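Local coordinates for SusD/RagB family nutrient-binding outer membrane lipoprotein (Bacteroides vulgatus, PDB 4F7A) that probably binds glycans, perhaps mucin O-glycans, at the outer membrane as a SusD-like lipoprotein involved in nutrient capture, at residues A[125-130]-A[434-439]; A[55-60]-A[466-471]; A[47-52]-A[86-91]. All coordinates share one frame; numbering follows the deposited sequence.

The three contacts lie close together in one SusD/RagB-type, TPR-like fold. The centres of contacts 1 and 2 are about 11 Å apart, those of contacts 1 and 3 about 12 Å, and those of contacts 2 and 3 about 15 Å. Contact 3 comes first along the chain and closes before contact 1 opens. Contact 2 spans both contact 1 and the second half of contact 3. Helices 44-51 and 54-57 follow each other, as do helices 84-104 and 111-132. Gln50 of contact 3 probably bonds to Asp55 of contact 2 and to Glu434 and Arg127 of contact 1. N-terminal helices thus meet helix 435-445 (contact 1) and the C-terminal loop 466-471 (contact 2).

Contact 1: residues A[125-130]-A[434-439]; sequences MHRITD and EGMEAW
The guanidinium of Arg127 has the selenium of Met436, modelled as selenomethionine, over the centre of one face and the carboxylate of Glu434 at its edge. Met436 SE stands 3.6 Å from Arg127 CZ. The Met436 side chain crosses the arginine at about a right angle, and its CE reaches Arg127 NH2. At the edge, Arg127 NH1 meets Glu434 OE2 at 3.0 Å in a salt bridge. Its hydrogen bond is weak, and the guanidinium and carboxylate planes are 64° apart. The arginine chain bends at chi3 (54°), which lays the group across Met436.

His126 carries Arg127 CG on one face. Glu437 OE1 lies near the plane of its ring, but a water whose O is 2.9 Å from His126 NE2 donates to Glu437 OE1. His126 ND1 is bonded to Val122 O, and Arg210 forms a salt bridge with Glu437. A second water accepts from Arg127 NH1 and donates to Glu434 OE1.

Glu434 is the N-cap of helix 435-445. Its OE1 accepts from Glu437 N at 2.9 Å on the syn side, and its OE2 accepts from Met436 N at 3.0 Å from above the carboxylate plane. Gln50 also bonds to Glu434 OE2 and, with Ile32 O, to Arg127 NH2.

One buried carboxylate therefore caps a helix and pairs with an arginine of helix 111-132. Its several partners should fix its rotation. The arginine and the helix N-terminus probably stabilise its negative charge, while the selenium probably gives the cation a polarisable cover.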
# COMPACT_ATOMS: atom_id res chain seq x y z
N MSE A 125 -9.82 -1.54 5.10
CA MSE A 125 -10.70 -1.88 4.01
C MSE A 125 -10.44 -1.10 2.72
O MSE A 125 -10.81 -1.56 1.65
CB MSE A 125 -12.16 -1.75 4.44
CG MSE A 125 -12.52 -2.66 5.62
SE MSE A 125 -11.97 -4.49 5.41
CE MSE A 125 -13.29 -5.01 4.11
N HIS A 126 -9.80 0.06 2.79
CA HIS A 126 -9.46 0.76 1.54
C HIS A 126 -8.44 -0.10 0.79
O HIS A 126 -8.45 -0.13 -0.43
CB HIS A 126 -9.00 2.21 1.77
CG HIS A 126 -7.54 2.36 2.08
ND1 HIS A 126 -7.02 2.09 3.32
CD2 HIS A 126 -6.49 2.70 1.30
CE1 HIS A 126 -5.71 2.28 3.30
NE2 HIS A 126 -5.36 2.64 2.08
N ARG A 127 -7.58 -0.82 1.53
CA ARG A 127 -6.64 -1.76 0.91
C ARG A 127 -7.33 -2.91 0.13
O ARG A 127 -6.81 -3.37 -0.89
CB ARG A 127 -5.71 -2.35 1.97
CG ARG A 127 -4.69 -1.35 2.51
CD ARG A 127 -4.14 -1.76 3.88
NE ARG A 127 -3.57 -3.11 3.97
CZ ARG A 127 -2.31 -3.45 3.65
NH1 ARG A 127 -1.45 -2.58 3.14
NH2 ARG A 127 -1.90 -4.70 3.84
N ILE A 128 -8.51 -3.32 0.60
CA ILE A 128 -9.29 -4.38 -0.05
C ILE A 128 -10.03 -3.86 -1.29
O ILE A 128 -9.97 -4.49 -2.34
CB ILE A 128 -10.28 -5.05 0.96
CG1 ILE A 128 -9.50 -5.57 2.19
CG2 ILE A 128 -11.10 -6.15 0.29
CD1 ILE A 128 -8.36 -6.57 1.86
N THR A 129 -10.73 -2.73 -1.20
CA THR A 129 -11.36 -2.19 -2.39
C THR A 129 -10.31 -1.84 -3.42
O THR A 129 -10.55 -2.01 -4.60
CB THR A 129 -12.32 -0.97 -2.16
OG1 THR A 129 -12.86 -0.56 -3.43
CG2 THR A 129 -11.58 0.21 -1.54
N ASP A 130 -9.15 -1.36 -2.99
CA ASP A 130 -8.10 -1.02 -3.97
C ASP A 130 -7.53 -2.27 -4.69
O ASP A 130 -6.91 -2.15 -5.76
CB ASP A 130 -6.98 -0.20 -3.31
CG ASP A 130 -7.40 1.21 -2.94
OD1 ASP A 130 -8.52 1.66 -3.33
OD2 ASP A 130 -6.61 1.85 -2.21
N GLU A 434 6.01 -1.31 1.54
CA GLU A 434 4.57 -1.58 1.60
C GLU A 434 3.98 -1.58 0.20
O GLU A 434 3.62 -0.53 -0.34
CB GLU A 434 3.86 -0.56 2.51
CG GLU A 434 2.56 -1.10 3.13
CD GLU A 434 1.51 -1.35 2.08
OE1 GLU A 434 0.97 -0.34 1.59
OE2 GLU A 434 1.24 -2.54 1.74
N GLY A 435 3.83 -2.77 -0.35
CA GLY A 435 3.48 -2.95 -1.75
C GLY A 435 2.07 -2.56 -2.14
O GLY A 435 1.82 -2.24 -3.31
N MSE A 436 1.12 -2.60 -1.21
CA MSE A 436 -0.27 -2.23 -1.57
C MSE A 436 -0.41 -0.77 -1.96
O MSE A 436 -0.95 -0.48 -3.01
CB MSE A 436 -1.28 -2.57 -0.49
CG MSE A 436 -1.32 -4.03 -0.14
SE MSE A 436 -3.13 -4.57 0.35
CE MSE A 436 -2.73 -6.44 0.63
N GLU A 437 0.07 0.15 -1.13
CA GLU A 437 -0.03 1.56 -1.54
C GLU A 437 0.72 1.80 -2.85
O GLU A 437 0.22 2.52 -3.74
CB GLU A 437 0.46 2.50 -0.44
CG GLU A 437 0.21 3.99 -0.76
CD GLU A 437 -1.25 4.35 -1.06
OE1 GLU A 437 -2.17 3.59 -0.67
OE2 GLU A 437 -1.49 5.40 -1.71
N ALA A 438 1.88 1.17 -2.98
CA ALA A 438 2.72 1.34 -4.18
C ALA A 438 2.00 0.89 -5.44
O ALA A 438 1.98 1.59 -6.46
CB ALA A 438 4.04 0.57 -4.02
N TRP A 439 1.38 -0.28 -5.36
CA TRP A 439 0.68 -0.84 -6.48
C TRP A 439 -0.59 -0.06 -6.82
O TRP A 439 -0.89 0.14 -7.97
CB TRP A 439 0.38 -2.32 -6.25
CG TRP A 439 -0.22 -3.01 -7.49
CD1 TRP A 439 0.12 -2.78 -8.78
CD2 TRP A 439 -1.23 -4.05 -7.51
NE1 TRP A 439 -0.63 -3.58 -9.63
CE2 TRP A 439 -1.47 -4.37 -8.87
CE3 TRP A 439 -1.97 -4.72 -6.51
CZ2 TRP A 439 -2.38 -5.33 -9.25
CZ3 TRP A 439 -2.88 -5.66 -6.89
CH2 TRP A 439 -3.09 -5.96 -8.25
O HOH W 1 -3.08 1.60 0.65
O HOH W 2 -1.49 0.18 2.31

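Contact 2: residues A[55-60]-A[466-471]; sequences DMFSGY and IMIRRL
Phe57 turns one ring face to Ile468, and the two side chains cross at about a right angle. Ile468 CD1 sits over that face, offset toward the rim. It is 4.0 Å from the centroid of the Phe57 ring and 22° off the ring normal, which makes a CH-pi contact. The closest pair is Phe57 CE2 and Ile468 CD1, at 3.7 Å. The other branch, Ile468 CG2, lies 4.0 Å from Phe57 CG, so both branches of the isoleucine touch the ring. Its CG1 is anti to the backbone N (chi1 -176°), and the chain stays extended to CD1 (chi2 171°), which carries that methyl out over the phenyl group.

Leu471 approaches the same ring obliquely. Its CD2 is 3.9 Å from Phe57 CE2, the ring carbon that Ile468 CD1 also meets.

All three touching side chains are buried. Trp439 of helix 435-445 packs on both Ile468 and Leu471, while Gln300 touches Phe57. Within the loop, Arg469 NE donates to Met467 O at 3.0 Å, a local tie across Ile468. Ile468 N is bonded to Tyr75 OH.

The arrangement is a plain CH-pi and apolar contact. It fastens the loop between helices 435-445 and 475-480 to the short helix 54-57 in the SusD/RagB, TPR-like fold.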
# COMPACT_ATOMS: atom_id res chain seq x y z
N ASP A 55 3.05 -6.99 -3.65
CA ASP A 55 4.47 -6.69 -3.44
C ASP A 55 5.27 -6.95 -4.72
O ASP A 55 6.30 -6.32 -4.94
CB ASP A 55 5.04 -7.52 -2.29
CG ASP A 55 4.65 -6.98 -0.91
OD1 ASP A 55 4.00 -5.91 -0.81
OD2 ASP A 55 5.01 -7.65 0.09
N MSE A 56 4.80 -7.91 -5.51
CA MSE A 56 5.42 -8.18 -6.79
C MSE A 56 4.91 -7.20 -7.85
O MSE A 56 5.71 -6.61 -8.61
CB MSE A 56 5.16 -9.62 -7.24
CG MSE A 56 5.72 -9.87 -8.63
SE MSE A 56 5.64 -11.71 -9.19
CE MSE A 56 3.84 -12.03 -8.88
N PHE A 57 3.59 -7.00 -7.91
CA PHE A 57 3.02 -6.14 -8.94
C PHE A 57 3.44 -4.69 -8.77
O PHE A 57 3.59 -3.97 -9.77
CB PHE A 57 1.50 -6.29 -9.03
CG PHE A 57 1.04 -7.70 -9.40
CD1 PHE A 57 1.64 -8.40 -10.44
CD2 PHE A 57 0.02 -8.31 -8.70
CE1 PHE A 57 1.22 -9.67 -10.76
CE2 PHE A 57 -0.42 -9.58 -9.03
CZ PHE A 57 0.18 -10.26 -10.05
N SER A 58 3.71 -4.30 -7.53
CA SER A 58 4.30 -2.98 -7.27
C SER A 58 5.70 -2.73 -7.89
O SER A 58 6.13 -1.57 -8.01
CB SER A 58 4.41 -2.77 -5.76
OG SER A 58 5.47 -3.54 -5.20
N GLY A 59 6.39 -3.81 -8.22
CA GLY A 59 7.77 -3.77 -8.68
C GLY A 59 8.82 -3.88 -7.60
O GLY A 59 10.02 -3.95 -7.92
N TYR A 60 8.41 -3.94 -6.33
CA TYR A 60 9.37 -3.97 -5.22
C TYR A 60 10.10 -5.30 -5.09
O TYR A 60 11.32 -5.33 -4.89
CB TYR A 60 8.69 -3.76 -3.86
CG TYR A 60 8.19 -2.38 -3.53
CD1 TYR A 60 8.62 -1.24 -4.22
CD2 TYR A 60 7.30 -2.21 -2.48
CE1 TYR A 60 8.15 0.04 -3.86
CE2 TYR A 60 6.82 -0.96 -2.13
CZ TYR A 60 7.24 0.16 -2.82
OH TYR A 60 6.76 1.38 -2.40
N ILE A 466 -1.01 -2.07 -20.78
CA ILE A 466 -1.86 -1.44 -19.77
C ILE A 466 -1.43 -1.94 -18.37
O ILE A 466 -1.41 -1.19 -17.40
CB ILE A 466 -3.34 -1.68 -20.03
CG1 ILE A 466 -3.77 -0.93 -21.31
CG2 ILE A 466 -4.21 -1.23 -18.86
CD1 ILE A 466 -5.07 -1.45 -21.92
N MSE A 467 -1.08 -3.22 -18.32
CA MSE A 467 -0.67 -3.94 -17.12
C MSE A 467 -1.88 -4.32 -16.26
O MSE A 467 -3.02 -3.84 -16.50
CB MSE A 467 0.38 -3.17 -16.31
CG MSE A 467 1.51 -2.58 -17.14
SE MSE A 467 2.90 -1.77 -16.05
CE MSE A 467 3.63 -3.43 -15.34
N ILE A 468 -1.62 -5.20 -15.30
CA ILE A 468 -2.67 -5.70 -14.42
C ILE A 468 -3.35 -4.53 -13.68
O ILE A 468 -2.69 -3.57 -13.22
CB ILE A 468 -2.11 -6.80 -13.45
CG1 ILE A 468 -3.23 -7.40 -12.61
CG2 ILE A 468 -0.96 -6.26 -12.54
CD1 ILE A 468 -2.77 -8.65 -11.79
N ARG A 469 -4.68 -4.60 -13.62
CA ARG A 469 -5.50 -3.50 -13.09
C ARG A 469 -6.10 -3.78 -11.71
O ARG A 469 -6.53 -2.86 -11.02
CB ARG A 469 -6.67 -3.23 -14.05
CG ARG A 469 -6.30 -2.79 -15.46
CD ARG A 469 -5.69 -1.38 -15.48
NE ARG A 469 -4.24 -1.40 -15.31
CZ ARG A 469 -3.51 -0.39 -14.83
NH1 ARG A 469 -4.11 0.70 -14.35
NH2 ARG A 469 -2.17 -0.49 -14.78
N ARG A 470 -6.18 -5.06 -11.34
CA ARG A 470 -6.87 -5.50 -10.14
C ARG A 470 -6.65 -6.99 -9.98
O ARG A 470 -6.15 -7.66 -10.88
CB ARG A 470 -8.38 -5.23 -10.24
CG ARG A 470 -9.10 -6.06 -11.33
CD ARG A 470 -10.55 -5.73 -11.45
NE ARG A 470 -11.36 -6.26 -10.37
CZ ARG A 470 -11.92 -7.48 -10.33
NH1 ARG A 470 -11.77 -8.34 -11.34
NH2 ARG A 470 -12.67 -7.82 -9.29
N LEU A 471 -7.07 -7.51 -8.84
CA LEU A 471 -7.19 -8.95 -8.66
C LEU A 471 -8.63 -9.38 -8.83
O LEU A 471 -9.56 -8.65 -8.45
CB LEU A 471 -6.68 -9.38 -7.27
CG LEU A 471 -5.21 -9.05 -6.97
CD1 LEU A 471 -4.82 -9.69 -5.61
CD2 LEU A 471 -4.25 -9.47 -8.11

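Contact 3: residues A[47-52]-A[86-91]; sequences QTFQNL and WNYTYN
Apolar packing comes first: the Phe49 ring meets Tyr88 at its edge. Phe49 CD2 is 3.9 Å from Tyr88 CB, which lies in the plane of the Phe49 ring. The same Phe49 carbon lies 4.0 Å from Tyr88 CD2, near the plane of the tyrosine ring. The two side chains slide past each other in opposite directions, so they meet along their margins and not by stacking. The Phe49 CG atom is anti to the backbone N (chi1 -168°), and this brings the ring end close to helix 84-104. Helix 111-132 adjoins the contact: Met125 and Ile128 pack on Thr89, and Arg127 touches Phe49.

A second kind of approach sets a hydroxyl against an aromatic edge. Thr89 OG1 comes at about a right angle to Phe49 and lies 3.3 Å from its CZ, near the ring plane. The hydroxyl itself is bonded to Ala85 O, in the preceding turn of its helix. Thr48 OG1 is likewise at the edge of the Tyr88 ring, 3.9 Å from Tyr88 CE2.

Water supplies the polar link. The O of one molecule lies 2.7 Å from Thr48 OG1 and 2.9 Å from Tyr88 OH, in the plane of the tyrosine ring. Thr48 OG1 is also bonded to Ser84 OG.

The short helical segments 47-51 and 86-91 run at 109° to each other, and their axes come within 10.0 Å. The contact is buried at Phe49 and Thr89, while Thr48 and Tyr88 are partly exposed. Its chemistry is thus graded: the edge of the buried Phe49 ring meets carbon and a hydroxyl, and on the partly exposed side a water bridges two hydroxyls.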
# COMPACT_ATOMS: atom_id res chain seq x y z
N GLN A 47 2.02 -14.31 3.06
CA GLN A 47 2.74 -14.51 1.81
C GLN A 47 1.80 -14.45 0.61
O GLN A 47 2.15 -13.85 -0.40
CB GLN A 47 3.54 -15.81 1.81
CG GLN A 47 4.36 -16.02 0.50
CD GLN A 47 5.04 -17.39 0.45
OE1 GLN A 47 4.48 -18.38 0.91
NE2 GLN A 47 6.22 -17.46 -0.16
N THR A 48 0.61 -15.04 0.73
CA THR A 48 -0.41 -14.94 -0.35
C THR A 48 -1.34 -13.74 -0.24
O THR A 48 -1.87 -13.27 -1.25
CB THR A 48 -1.26 -16.25 -0.47
OG1 THR A 48 -2.08 -16.40 0.69
CG2 THR A 48 -0.35 -17.49 -0.63
N PHE A 49 -1.56 -13.24 0.97
CA PHE A 49 -2.31 -11.98 1.20
C PHE A 49 -1.73 -10.87 0.34
O PHE A 49 -2.44 -10.24 -0.46
CB PHE A 49 -2.21 -11.61 2.70
CG PHE A 49 -3.16 -10.50 3.17
CD1 PHE A 49 -2.93 -9.18 2.87
CD2 PHE A 49 -4.25 -10.81 3.97
CE1 PHE A 49 -3.81 -8.19 3.33
CE2 PHE A 49 -5.11 -9.83 4.43
CZ PHE A 49 -4.90 -8.53 4.10
N GLN A 50 -0.42 -10.69 0.44
CA GLN A 50 0.24 -9.57 -0.19
C GLN A 50 1.53 -9.87 -0.95
O GLN A 50 1.78 -9.25 -1.99
CB GLN A 50 0.46 -8.54 0.92
CG GLN A 50 1.47 -7.51 0.69
CD GLN A 50 1.28 -6.28 1.58
OE1 GLN A 50 0.47 -6.24 2.53
NE2 GLN A 50 2.06 -5.29 1.28
N ASN A 51 2.40 -10.74 -0.43
CA ASN A 51 3.75 -10.81 -0.98
C ASN A 51 3.80 -11.35 -2.40
O ASN A 51 4.55 -10.84 -3.24
CB ASN A 51 4.70 -11.61 -0.09
CG ASN A 51 6.16 -11.35 -0.42
OD1 ASN A 51 6.90 -12.28 -0.69
ND2 ASN A 51 6.58 -10.05 -0.40
N LEU A 52 2.97 -12.36 -2.69
CA LEU A 52 2.92 -12.92 -4.04
C LEU A 52 1.93 -12.20 -4.99
O LEU A 52 1.75 -12.63 -6.14
CB LEU A 52 2.62 -14.40 -3.99
CG LEU A 52 3.72 -15.30 -3.46
CD1 LEU A 52 3.13 -16.68 -3.16
CD2 LEU A 52 4.91 -15.42 -4.43
N TRP A 86 -8.87 -10.76 0.39
CA TRP A 86 -10.31 -10.85 0.67
C TRP A 86 -10.61 -11.85 1.80
O TRP A 86 -11.22 -11.50 2.83
CB TRP A 86 -11.09 -11.26 -0.61
CG TRP A 86 -12.58 -11.29 -0.39
CD1 TRP A 86 -13.28 -12.25 0.27
CD2 TRP A 86 -13.54 -10.33 -0.85
NE1 TRP A 86 -14.62 -11.94 0.27
CE2 TRP A 86 -14.80 -10.76 -0.41
CE3 TRP A 86 -13.45 -9.14 -1.59
CZ2 TRP A 86 -15.98 -10.05 -0.67
CZ3 TRP A 86 -14.64 -8.41 -1.83
CH2 TRP A 86 -15.87 -8.87 -1.38
N ASN A 87 -10.15 -13.09 1.63
CA ASN A 87 -10.56 -14.18 2.51
C ASN A 87 -10.13 -13.95 3.97
O ASN A 87 -10.93 -14.07 4.92
CB ASN A 87 -9.99 -15.52 2.03
CG ASN A 87 -10.58 -15.98 0.69
OD1 ASN A 87 -11.62 -15.48 0.25
ND2 ASN A 87 -9.91 -16.96 0.05
N TYR A 88 -8.86 -13.59 4.15
CA TYR A 88 -8.32 -13.40 5.49
C TYR A 88 -8.94 -12.20 6.17
O TYR A 88 -9.22 -12.23 7.37
CB TYR A 88 -6.79 -13.32 5.45
CG TYR A 88 -6.14 -14.64 5.04
CD1 TYR A 88 -6.58 -15.85 5.58
CD2 TYR A 88 -5.08 -14.68 4.12
CE1 TYR A 88 -5.99 -17.07 5.20
CE2 TYR A 88 -4.47 -15.89 3.76
CZ TYR A 88 -4.94 -17.08 4.29
OH TYR A 88 -4.36 -18.28 3.93
N THR A 89 -9.15 -11.13 5.43
CA THR A 89 -9.70 -9.92 5.99
C THR A 89 -11.16 -10.14 6.41
O THR A 89 -11.53 -9.80 7.53
CB THR A 89 -9.57 -8.73 5.04
OG1 THR A 89 -8.19 -8.50 4.73
CG2 THR A 89 -10.13 -7.49 5.70
N TYR A 90 -11.97 -10.74 5.55
CA TYR A 90 -13.37 -10.99 5.89
C TYR A 90 -13.55 -12.12 6.91
O TYR A 90 -14.47 -12.07 7.71
CB TYR A 90 -14.21 -11.25 4.65
CG TYR A 90 -14.56 -9.97 3.93
CD1 TYR A 90 -15.48 -9.07 4.49
CD2 TYR A 90 -13.96 -9.64 2.73
CE1 TYR A 90 -15.81 -7.88 3.82
CE2 TYR A 90 -14.27 -8.47 2.06
CZ TYR A 90 -15.20 -7.59 2.61
OH TYR A 90 -15.50 -6.44 1.93
N ASN A 91 -12.67 -13.11 6.90
CA ASN A 91 -12.78 -14.19 7.87
C ASN A 91 -12.41 -13.75 9.28
O ASN A 91 -13.07 -14.14 10.24
CB ASN A 91 -11.94 -15.41 7.46
CG ASN A 91 -12.61 -16.22 6.37
OD1 ASN A 91 -13.82 -16.10 6.18
ND2 ASN A 91 -11.84 -17.01 5.65
O HOH W 3 -1.98 -18.54 2.29